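Putative peptidase (Chlamydophila abortus, PDB 3CE2) is a putative zinc metallopeptidase of the M3B family, predicted to act as an oligopeptidase that degrades a variety of small bioactive peptides. Local coordinates at residues S407-F412 / L564-S569; I426-I431 / E577-S582; G541-L546 / E590-A595. One frame throughout, in Å; residues are numbered along the deposited sequence.

Contact 1: S407-F412 / L564-S569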
loop_
_atom_site.group_PDB
_atom_site.type_symbol
_atom_site.label_atom_id
_atom_site.label_comp_id
_atom_site.label_asym_id
_atom_site.label_seq_id
_atom_site.Cartn_x
_atom_site.Cartn_y
_atom_site.Cartn_z
ATOM N N SER A 407 5.567 0.771 -12.021
ATOM C CA SER A 407 6.636 1.245 -12.851
ATOM C C SER A 407 6.192 2.297 -13.859
ATOM O O SER A 407 6.782 3.363 -13.914
ATOM C CB SER A 407 7.326 0.063 -13.534
ATOM O OG SER A 407 8.197 -0.532 -12.587
ATOM N N MET A 408 5.158 2.000 -14.640
ATOM C CA MET A 408 4.604 2.976 -15.562
ATOM C C MET A 408 4.112 4.240 -14.844
ATOM O O MET A 408 4.401 5.378 -15.291
ATOM C CB MET A 408 3.519 2.342 -16.428
ATOM C CG MET A 408 4.089 1.291 -17.392
ATOM S SD MET A 408 5.278 1.985 -18.598
ATOM C CE MET A 408 4.156 2.619 -19.829
ATOM N N HIS A 409 3.435 4.061 -13.709
ATOM C CA HIS A 409 2.996 5.205 -12.898
ATOM C C HIS A 409 4.215 6.100 -12.668
ATOM O O HIS A 409 4.190 7.312 -12.979
ATOM C CB HIS A 409 2.463 4.719 -11.554
ATOM C CG HIS A 409 1.628 5.715 -10.807
ATOM N ND1 HIS A 409 1.564 7.054 -11.141
ATOM C CD2 HIS A 409 0.837 5.562 -9.716
ATOM C CE1 HIS A 409 0.755 7.678 -10.302
ATOM N NE2 HIS A 409 0.313 6.796 -9.420
ATOM N N SER A 410 5.285 5.502 -12.139
ATOM C CA SER A 410 6.484 6.273 -11.771
ATOM C C SER A 410 7.153 6.916 -12.977
ATOM O O SER A 410 7.616 8.057 -12.930
ATOM C CB SER A 410 7.486 5.393 -11.029
ATOM O OG SER A 410 7.209 5.401 -9.627
ATOM N N TYR A 411 7.190 6.160 -14.061
ATOM C CA TYR A 411 7.790 6.586 -15.278
ATOM C C TYR A 411 7.045 7.821 -15.756
ATOM O O TYR A 411 7.654 8.863 -15.981
ATOM C CB TYR A 411 7.682 5.453 -16.288
ATOM C CG TYR A 411 7.961 5.847 -17.698
ATOM C CD1 TYR A 411 9.262 5.877 -18.184
ATOM C CD2 TYR A 411 6.924 6.169 -18.560
ATOM C CE1 TYR A 411 9.528 6.223 -19.508
ATOM C CE2 TYR A 411 7.169 6.533 -19.885
ATOM C CZ TYR A 411 8.475 6.564 -20.349
ATOM O OH TYR A 411 8.726 6.921 -21.657
ATOM N N PHE A 412 5.728 7.713 -15.890
ATOM C CA PHE A 412 4.922 8.828 -16.360
ATOM C C PHE A 412 5.055 10.065 -15.485
ATOM O O PHE A 412 5.146 11.168 -16.001
ATOM C CB PHE A 412 3.457 8.432 -16.429
ATOM C CG PHE A 412 3.082 7.703 -17.673
ATOM C CD1 PHE A 412 3.532 8.134 -18.907
ATOM C CD2 PHE A 412 2.230 6.617 -17.617
ATOM C CE1 PHE A 412 3.146 7.472 -20.066
ATOM C CE2 PHE A 412 1.844 5.938 -18.766
ATOM C CZ PHE A 412 2.299 6.370 -19.990
ATOM N N LEU A 564 -4.469 8.116 -17.950
ATOM C CA LEU A 564 -3.116 8.424 -18.354
ATOM C C LEU A 564 -2.673 9.727 -17.723
ATOM O O LEU A 564 -1.523 9.829 -17.252
ATOM C CB LEU A 564 -3.004 8.454 -19.876
ATOM C CG LEU A 564 -2.508 7.169 -20.601
ATOM C CD1 LEU A 564 -2.425 5.897 -19.743
ATOM C CD2 LEU A 564 -3.307 6.861 -21.868
ATOM N N ASN A 565 -3.584 10.707 -17.672
ATOM C CA ASN A 565 -3.280 12.012 -17.050
ATOM C C ASN A 565 -3.063 11.856 -15.554
ATOM O O ASN A 565 -2.206 12.530 -14.951
ATOM C CB ASN A 565 -4.395 13.018 -17.270
ATOM C CG ASN A 565 -4.389 13.614 -18.667
ATOM O OD1 ASN A 565 -3.509 13.330 -19.483
ATOM N ND2 ASN A 565 -5.388 14.446 -18.951
ATOM N N PHE A 566 -3.829 10.955 -14.952
ATOM C CA PHE A 566 -3.618 10.650 -13.559
ATOM C C PHE A 566 -2.182 10.107 -13.348
ATOM O O PHE A 566 -1.472 10.508 -12.451
ATOM C CB PHE A 566 -4.667 9.643 -13.103
ATOM C CG PHE A 566 -4.272 8.887 -11.894
ATOM C CD1 PHE A 566 -4.438 9.432 -10.644
ATOM C CD2 PHE A 566 -3.732 7.627 -12.006
ATOM C CE1 PHE A 566 -4.072 8.725 -9.513
ATOM C CE2 PHE A 566 -3.362 6.918 -10.887
ATOM C CZ PHE A 566 -3.528 7.467 -9.636
ATOM N N LEU A 567 -1.742 9.212 -14.206
ATOM C CA LEU A 567 -0.469 8.576 -13.995
ATOM C C LEU A 567 0.641 9.615 -14.089
ATOM O O LEU A 567 1.651 9.516 -13.390
ATOM C CB LEU A 567 -0.273 7.471 -15.031
ATOM C CG LEU A 567 -1.153 6.240 -14.848
ATOM C CD1 LEU A 567 -0.748 5.127 -15.779
ATOM C CD2 LEU A 567 -1.032 5.765 -13.436
ATOM N N LYS A 568 0.443 10.618 -14.954
ATOM C CA LYS A 568 1.439 11.676 -15.174
ATOM C C LYS A 568 1.373 12.785 -14.133
ATOM O O LYS A 568 2.107 13.772 -14.237
ATOM C CB LYS A 568 1.243 12.289 -16.542
ATOM C CG LYS A 568 1.289 11.243 -17.621
ATOM C CD LYS A 568 0.924 11.793 -18.998
ATOM C CE LYS A 568 0.547 10.623 -19.916
ATOM N NZ LYS A 568 0.797 10.916 -21.340
ATOM N N SER A 569 0.507 12.635 -13.130
ATOM C CA SER A 569 0.279 13.721 -12.185
ATOM C C SER A 569 1.213 13.687 -10.999
ATOM O O SER A 569 1.327 14.688 -10.288
ATOM C CB SER A 569 -1.174 13.748 -11.706
ATOM O OG SER A 569 -2.056 13.856 -12.811
#
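Leu567 presents one methyl to His409 and the other to Phe412, so a single branched side chain serves two aromatic rings of the same helix. That helix, 394-416, carries the HExxH motif of the M3 metallopeptidases, with zinc ligands His402 and His406; the contact lies just beyond them, where the C-terminal end of helix 559-567 packs against it. CD2 of Leu567 sits over one face of the imidazole, 3.9 Å from the His409 ring centroid and 19° off its normal, displaced toward the CG and ND1 rim: a CH-pi contact. His409 CG is anti to its backbone N (chi1 -163°), which swings the ring base toward helix 559-567. Tyr424 also stacks on this imidazole. The Phe566 and His409 side chains cross at about a right angle, while their ring planes are inclined at 40°; Phe566 CZ lies 3.9 Å from His409 NE2.

The CB of Phe412 is directed toward segment 564-569. Phe412 CD2 comes within 3.7 Å of Leu567 CB, and Leu567 CD1 rests by CD2 and CE2 of the same ring. Lys568 follows with its methylenes: CG approaches Phe412 CB at 3.7 Å, and the extended chain carries CE over one face of the ring, near CD1 and CE1. The lysine, partly exposed, thus contributes hydrocarbon to a largely buried interface. The polar element is the carbonyl of Leu567 at the helix end, which Ser413 OG also engages; His409 ND1 donates a weak, bent hydrogen bond to Leu567 O, at 3.3 Å.

Contact 2: I426-I431 / E577-S582. With ZN (zinc ion), chain D.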
loop_
_atom_site.group_PDB
_atom_site.type_symbol
_atom_site.label_atom_id
_atom_site.label_comp_id
_atom_site.label_asym_id
_atom_site.label_seq_id
_atom_site.Cartn_x
_atom_site.Cartn_y
_atom_site.Cartn_z
ATOM N N ILE A 426 1.191 7.781 -0.821
ATOM C CA ILE A 426 0.850 6.372 -0.562
ATOM C C ILE A 426 -0.613 6.097 -0.901
ATOM O O ILE A 426 -0.947 5.080 -1.498
ATOM C CB ILE A 426 1.114 5.983 0.909
ATOM C CG1 ILE A 426 2.603 6.132 1.262
ATOM C CG2 ILE A 426 0.619 4.558 1.192
ATOM C CD1 ILE A 426 3.501 4.968 0.784
ATOM N N PHE A 427 -1.471 7.031 -0.515
ATOM C CA PHE A 427 -2.873 6.979 -0.849
ATOM C C PHE A 427 -3.123 6.623 -2.327
ATOM O O PHE A 427 -4.158 6.099 -2.659
ATOM C CB PHE A 427 -3.504 8.337 -0.512
ATOM C CG PHE A 427 -4.991 8.387 -0.704
ATOM C CD1 PHE A 427 -5.845 8.334 0.386
ATOM C CD2 PHE A 427 -5.539 8.480 -1.974
ATOM C CE1 PHE A 427 -7.212 8.368 0.212
ATOM C CE2 PHE A 427 -6.896 8.505 -2.144
ATOM C CZ PHE A 427 -7.737 8.448 -1.044
ATOM N N LEU A 428 -2.196 6.916 -3.228
ATOM C CA LEU A 428 -2.452 6.622 -4.646
ATOM C C LEU A 428 -1.574 5.505 -5.189
ATOM O O LEU A 428 -1.677 5.146 -6.352
ATOM C CB LEU A 428 -2.244 7.862 -5.523
ATOM C CG LEU A 428 -3.054 9.151 -5.375
ATOM C CD1 LEU A 428 -2.501 10.177 -6.361
ATOM C CD2 LEU A 428 -4.554 8.908 -5.630
ATOM N N ALA A 429 -0.704 4.952 -4.355
ATOM C CA ALA A 429 0.325 4.028 -4.852
ATOM C C ALA A 429 -0.153 2.631 -5.205
ATOM O O ALA A 429 0.608 1.841 -5.748
ATOM C CB ALA A 429 1.485 3.940 -3.858
ATOM N N GLU A 430 -1.382 2.286 -4.876
ATOM C CA GLU A 430 -1.827 0.937 -5.196
ATOM C C GLU A 430 -2.768 0.875 -6.413
ATOM O O GLU A 430 -3.070 -0.205 -6.917
ATOM C CB GLU A 430 -2.414 0.226 -3.954
ATOM C CG GLU A 430 -1.381 -0.552 -3.087
ATOM C CD GLU A 430 -0.666 -1.718 -3.827
ATOM O OE1 GLU A 430 -1.321 -2.691 -4.283
ATOM O OE2 GLU A 430 0.573 -1.680 -3.935
ATOM N N ILE A 431 -3.199 2.033 -6.898
ATOM C CA ILE A 431 -4.155 2.101 -7.990
ATOM C C ILE A 431 -3.631 1.492 -9.295
ATOM O O ILE A 431 -4.285 0.626 -9.909
ATOM C CB ILE A 431 -4.591 3.561 -8.219
ATOM C CG1 ILE A 431 -5.301 4.097 -6.983
ATOM C CG2 ILE A 431 -5.498 3.701 -9.420
ATOM C CD1 ILE A 431 -5.889 5.481 -7.206
ATOM N N GLU A 577 -7.818 15.721 -5.143
ATOM C CA GLU A 577 -7.772 16.700 -6.222
ATOM C C GLU A 577 -7.184 16.100 -7.491
ATOM O O GLU A 577 -7.746 16.281 -8.573
ATOM C CB GLU A 577 -7.026 17.960 -5.804
ATOM C CG GLU A 577 -7.822 18.765 -4.798
ATOM C CD GLU A 577 -9.208 19.118 -5.352
ATOM O OE1 GLU A 577 -9.274 19.617 -6.508
ATOM O OE2 GLU A 577 -10.229 18.872 -4.650
ATOM N N ILE A 578 -6.085 15.359 -7.359
ATOM C CA ILE A 578 -5.503 14.678 -8.510
ATOM C C ILE A 578 -6.539 13.770 -9.158
ATOM O O ILE A 578 -6.659 13.683 -10.376
ATOM C CB ILE A 578 -4.321 13.810 -8.114
ATOM C CG1 ILE A 578 -3.088 14.677 -7.879
ATOM C CG2 ILE A 578 -4.038 12.784 -9.209
ATOM C CD1 ILE A 578 -1.869 13.872 -7.331
ATOM N N LEU A 579 -7.294 13.082 -8.327
ATOM C CA LEU A 579 -8.311 12.208 -8.834
ATOM C C LEU A 579 -9.439 13.001 -9.473
ATOM O O LEU A 579 -9.913 12.616 -10.537
ATOM C CB LEU A 579 -8.837 11.333 -7.711
ATOM C CG LEU A 579 -7.874 10.247 -7.263
ATOM C CD1 LEU A 579 -8.484 9.478 -6.094
ATOM C CD2 LEU A 579 -7.663 9.330 -8.423
ATOM N N LYS A 580 -9.871 14.097 -8.839
ATOM C CA LYS A 580 -10.925 14.916 -9.441
ATOM C C LYS A 580 -10.533 15.360 -10.844
ATOM O O LYS A 580 -11.282 15.151 -11.796
ATOM C CB LYS A 580 -11.290 16.128 -8.596
ATOM C CG LYS A 580 -12.621 16.018 -7.902
ATOM C CD LYS A 580 -13.390 17.330 -7.925
ATOM C CE LYS A 580 -13.034 18.187 -6.726
ATOM N NZ LYS A 580 -14.094 19.212 -6.481
ATOM N N LYS A 581 -9.352 15.955 -10.965
ATOM C CA LYS A 581 -8.846 16.371 -12.256
ATOM C C LYS A 581 -8.999 15.245 -13.261
ATOM O O LYS A 581 -9.184 15.502 -14.435
ATOM C CB LYS A 581 -7.371 16.761 -12.169
ATOM C CG LYS A 581 -7.119 18.032 -11.424
ATOM C CD LYS A 581 -5.672 18.512 -11.639
ATOM C CE LYS A 581 -5.352 19.780 -10.797
ATOM N NZ LYS A 581 -4.873 19.448 -9.420
ATOM N N SER A 582 -8.920 14.000 -12.793
ATOM C CA SER A 582 -8.973 12.823 -13.669
ATOM C C SER A 582 -10.357 12.193 -13.815
ATOM O O SER A 582 -10.479 11.080 -14.335
ATOM C CB SER A 582 -8.012 11.756 -13.163
ATOM O OG SER A 582 -6.685 12.233 -13.162
HETATM ZN ZN ZN D . 2.305 -3.025 -5.097
#
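Leu428 drives its forked end between Ile578 and Leu579, and this apolar packing makes up the whole of the meeting between 426-431 and helix 575-581. One methyl, Leu428 CD1, lies 3.9 Å from Ile578 CD1. The other, Leu428 CD2, is 3.9 Å from Leu579 CG, and the two leucines slide past each other in opposite directions. Around this centre the touches are lighter: Leu579 CD1 approaches the edge of the Phe427 ring, near its plane, at 4.4 Å from CE2, and Leu579 CD2 faces the Ile431 CD1 methyl. Leu428 CD2 also lies in the plane of the Phe427 ring at its edge, so neighbouring side chains of 426-431 also pack on each other.

Metal coordination belongs to the opposite side of the loop. Glu430, whose chain bends at chi2 (-62°), binds zinc through OE2 at 2.5 Å, whereas its OE1 lies 3.7 Å from the metal, a one-oxygen attachment. His402 and His406 of the HExxH helix complete the protein ligands, the arrangement of a gluzincin active site.

The hydrogen bonds lie on either element's own side: Ser582 OG donates to Ile578 O, 3.1 Å away and one turn back, and the loop's Glu430 O is held by Ser433 OG and Thr434 OG1 of helix 431-447.

The loop joins helix 394-416 to helix 431-447, with Phe566 of helix 559-567 touching Leu428, Ile578 and Leu579, while helix 536-553 meets Phe427 through Tyr536 and Thr540 and Ile431 through Ala544.

Contact 3: G541-L546 / E590-A595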
loop_
_atom_site.group_PDB
_atom_site.type_symbol
_atom_site.label_atom_id
_atom_site.label_comp_id
_atom_site.label_asym_id
_atom_site.label_seq_id
_atom_site.Cartn_x
_atom_site.Cartn_y
_atom_site.Cartn_z
ATOM N N GLY A 541 -8.222 2.920 -2.853
ATOM C CA GLY A 541 -7.386 2.475 -3.961
ATOM C C GLY A 541 -8.089 1.499 -4.900
ATOM O O GLY A 541 -8.152 1.732 -6.111
ATOM N N ILE A 542 -8.648 0.412 -4.372
ATOM C CA ILE A 542 -9.315 -0.526 -5.273
ATOM C C ILE A 542 -10.573 0.064 -5.937
ATOM O O ILE A 542 -10.836 -0.175 -7.132
ATOM C CB ILE A 542 -9.575 -1.927 -4.645
ATOM C CG1 ILE A 542 -10.120 -2.870 -5.713
ATOM C CG2 ILE A 542 -10.539 -1.856 -3.488
ATOM C CD1 ILE A 542 -9.506 -4.259 -5.658
ATOM N N ILE A 543 -11.321 0.871 -5.189
ATOM C CA ILE A 543 -12.463 1.555 -5.777
ATOM C C ILE A 543 -12.000 2.416 -6.957
ATOM O O ILE A 543 -12.543 2.338 -8.059
ATOM C CB ILE A 543 -13.235 2.355 -4.719
ATOM C CG1 ILE A 543 -14.055 1.390 -3.872
ATOM C CG2 ILE A 543 -14.155 3.366 -5.348
ATOM C CD1 ILE A 543 -14.475 1.969 -2.546
ATOM N N ALA A 544 -10.954 3.202 -6.758
ATOM C CA ALA A 544 -10.484 4.062 -7.847
ATOM C C ALA A 544 -10.014 3.246 -9.048
ATOM O O ALA A 544 -10.296 3.613 -10.192
ATOM C CB ALA A 544 -9.386 4.955 -7.372
ATOM N N ALA A 545 -9.286 2.155 -8.787
ATOM C CA ALA A 545 -8.731 1.323 -9.861
ATOM C C ALA A 545 -9.870 0.722 -10.674
ATOM O O ALA A 545 -9.839 0.736 -11.908
ATOM C CB ALA A 545 -7.868 0.222 -9.287
ATOM N N LEU A 546 -10.881 0.207 -9.967
ATOM C CA LEU A 546 -12.019 -0.413 -10.605
ATOM C C LEU A 546 -12.862 0.592 -11.391
ATOM O O LEU A 546 -13.362 0.283 -12.471
ATOM C CB LEU A 546 -12.868 -1.129 -9.567
ATOM C CG LEU A 546 -12.222 -2.379 -8.990
ATOM C CD1 LEU A 546 -13.211 -3.022 -8.095
ATOM C CD2 LEU A 546 -11.812 -3.339 -10.082
ATOM N N GLU A 590 -20.171 8.532 -7.367
ATOM C CA GLU A 590 -19.953 7.958 -8.696
ATOM C C GLU A 590 -18.832 6.905 -8.754
ATOM O O GLU A 590 -19.037 5.795 -9.254
ATOM C CB GLU A 590 -19.723 9.060 -9.733
ATOM C CG GLU A 590 -20.938 9.987 -9.944
ATOM C CD GLU A 590 -20.568 11.482 -9.993
ATOM O OE1 GLU A 590 -19.684 11.875 -10.784
ATOM O OE2 GLU A 590 -21.167 12.277 -9.236
ATOM N N PRO A 591 -17.637 7.241 -8.249
ATOM C CA PRO A 591 -16.585 6.257 -8.400
ATOM C C PRO A 591 -16.965 4.927 -7.741
ATOM O O PRO A 591 -16.762 3.865 -8.333
ATOM C CB PRO A 591 -15.397 6.908 -7.685
ATOM C CG PRO A 591 -15.686 8.363 -7.770
ATOM C CD PRO A 591 -17.159 8.446 -7.556
ATOM N N ILE A 592 -17.529 4.966 -6.541
ATOM C CA ILE A 592 -17.873 3.697 -5.911
ATOM C C ILE A 592 -18.983 2.935 -6.642
ATOM O O ILE A 592 -19.019 1.707 -6.617
ATOM C CB ILE A 592 -18.176 3.823 -4.428
ATOM C CG1 ILE A 592 -18.073 2.435 -3.798
ATOM C CG2 ILE A 592 -19.526 4.464 -4.228
ATOM C CD1 ILE A 592 -18.200 2.402 -2.294
ATOM N N GLN A 593 -19.859 3.651 -7.331
ATOM C CA GLN A 593 -20.902 2.984 -8.092
ATOM C C GLN A 593 -20.328 2.313 -9.319
ATOM O O GLN A 593 -20.764 1.218 -9.705
ATOM C CB GLN A 593 -22.007 3.961 -8.466
ATOM C CG GLN A 593 -22.796 4.389 -7.257
ATOM C CD GLN A 593 -24.083 5.091 -7.630
ATOM O OE1 GLN A 593 -24.090 5.998 -8.466
ATOM N NE2 GLN A 593 -25.189 4.669 -7.004
ATOM N N LYS A 594 -19.325 2.955 -9.916
ATOM C CA LYS A 594 -18.630 2.358 -11.057
ATOM C C LYS A 594 -17.877 1.093 -10.618
ATOM O O LYS A 594 -17.808 0.096 -11.347
ATOM C CB LYS A 594 -17.672 3.372 -11.691
ATOM C CG LYS A 594 -18.298 4.292 -12.729
ATOM C CD LYS A 594 -18.879 3.452 -13.855
ATOM C CE LYS A 594 -19.183 4.254 -15.103
ATOM N NZ LYS A 594 -19.853 3.359 -16.097
ATOM N N ALA A 595 -17.319 1.128 -9.415
ATOM C CA ALA A 595 -16.646 -0.038 -8.877
ATOM C C ALA A 595 -17.647 -1.165 -8.716
ATOM O O ALA A 595 -17.438 -2.274 -9.205
ATOM C CB ALA A 595 -16.007 0.300 -7.536
#
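Ile543 of helix 536-553 reaches onto the first turns of helix 590-607 and has more surface buried there than any other residue of the pair. Two helices of the helical M3 peptidase fold cross here at 73°, their local axes 8.0 Å apart. The two branches of Ile543 do different work. Its CG2, anti to the backbone N, settles against the partner's main chain, 3.8 Å from Ile592 CA, with Pro591 CB and Ala595 CB farther off around it. Its CD1 reaches the Ile592 side chain instead and meets Ile592 CD1 at 3.8 Å, the two side chains crossing obliquely. Leu284 of helix 278-289 touches both of them.

Ala595 comes second. Its CB points into the interface and lies 4.0 Å from Leu546 CB and 4.1 Å from Ile543 O, packing on backbone as well as side chain. Leu546, the third, touches with the base of its side chain: its CB stands 4.0 Å from Ala595 CA. Here the backbones come nearest, the CA atoms of Leu546 and Ala595 being 5.0 Å apart, a closeness consistent with the small alanine at the crossing. Met438 of helix 431-447 also touches Leu546, and Lys594 of segment 590-595 forms a salt bridge with Glu556.

Only hydrocarbon surfaces and a few main-chain atoms meet, so cohesion between these two segments presumably rests on close packing and the exclusion of water rather than on directional bonds.

All three contacts are buried, yet they differ in chemistry. Contact 1 mixes aromatic, aliphatic and weak polar interactions and includes two partly exposed residues, whereas contacts 2 and 3 are joined by apolar packing alone. Contacts 1 and 2 lie nearer the zinc site, one on the HExxH helix, the other on the loop supplying the third protein ligand; contact 3 stands farther back, with Ile543 about 11 Å from Glu430 between side chains. Contact 2 touches both of the others, contact 1 through Phe566 and segment 541-546 of contact 3 through Ile431. It thus links the other two, which do not touch each other.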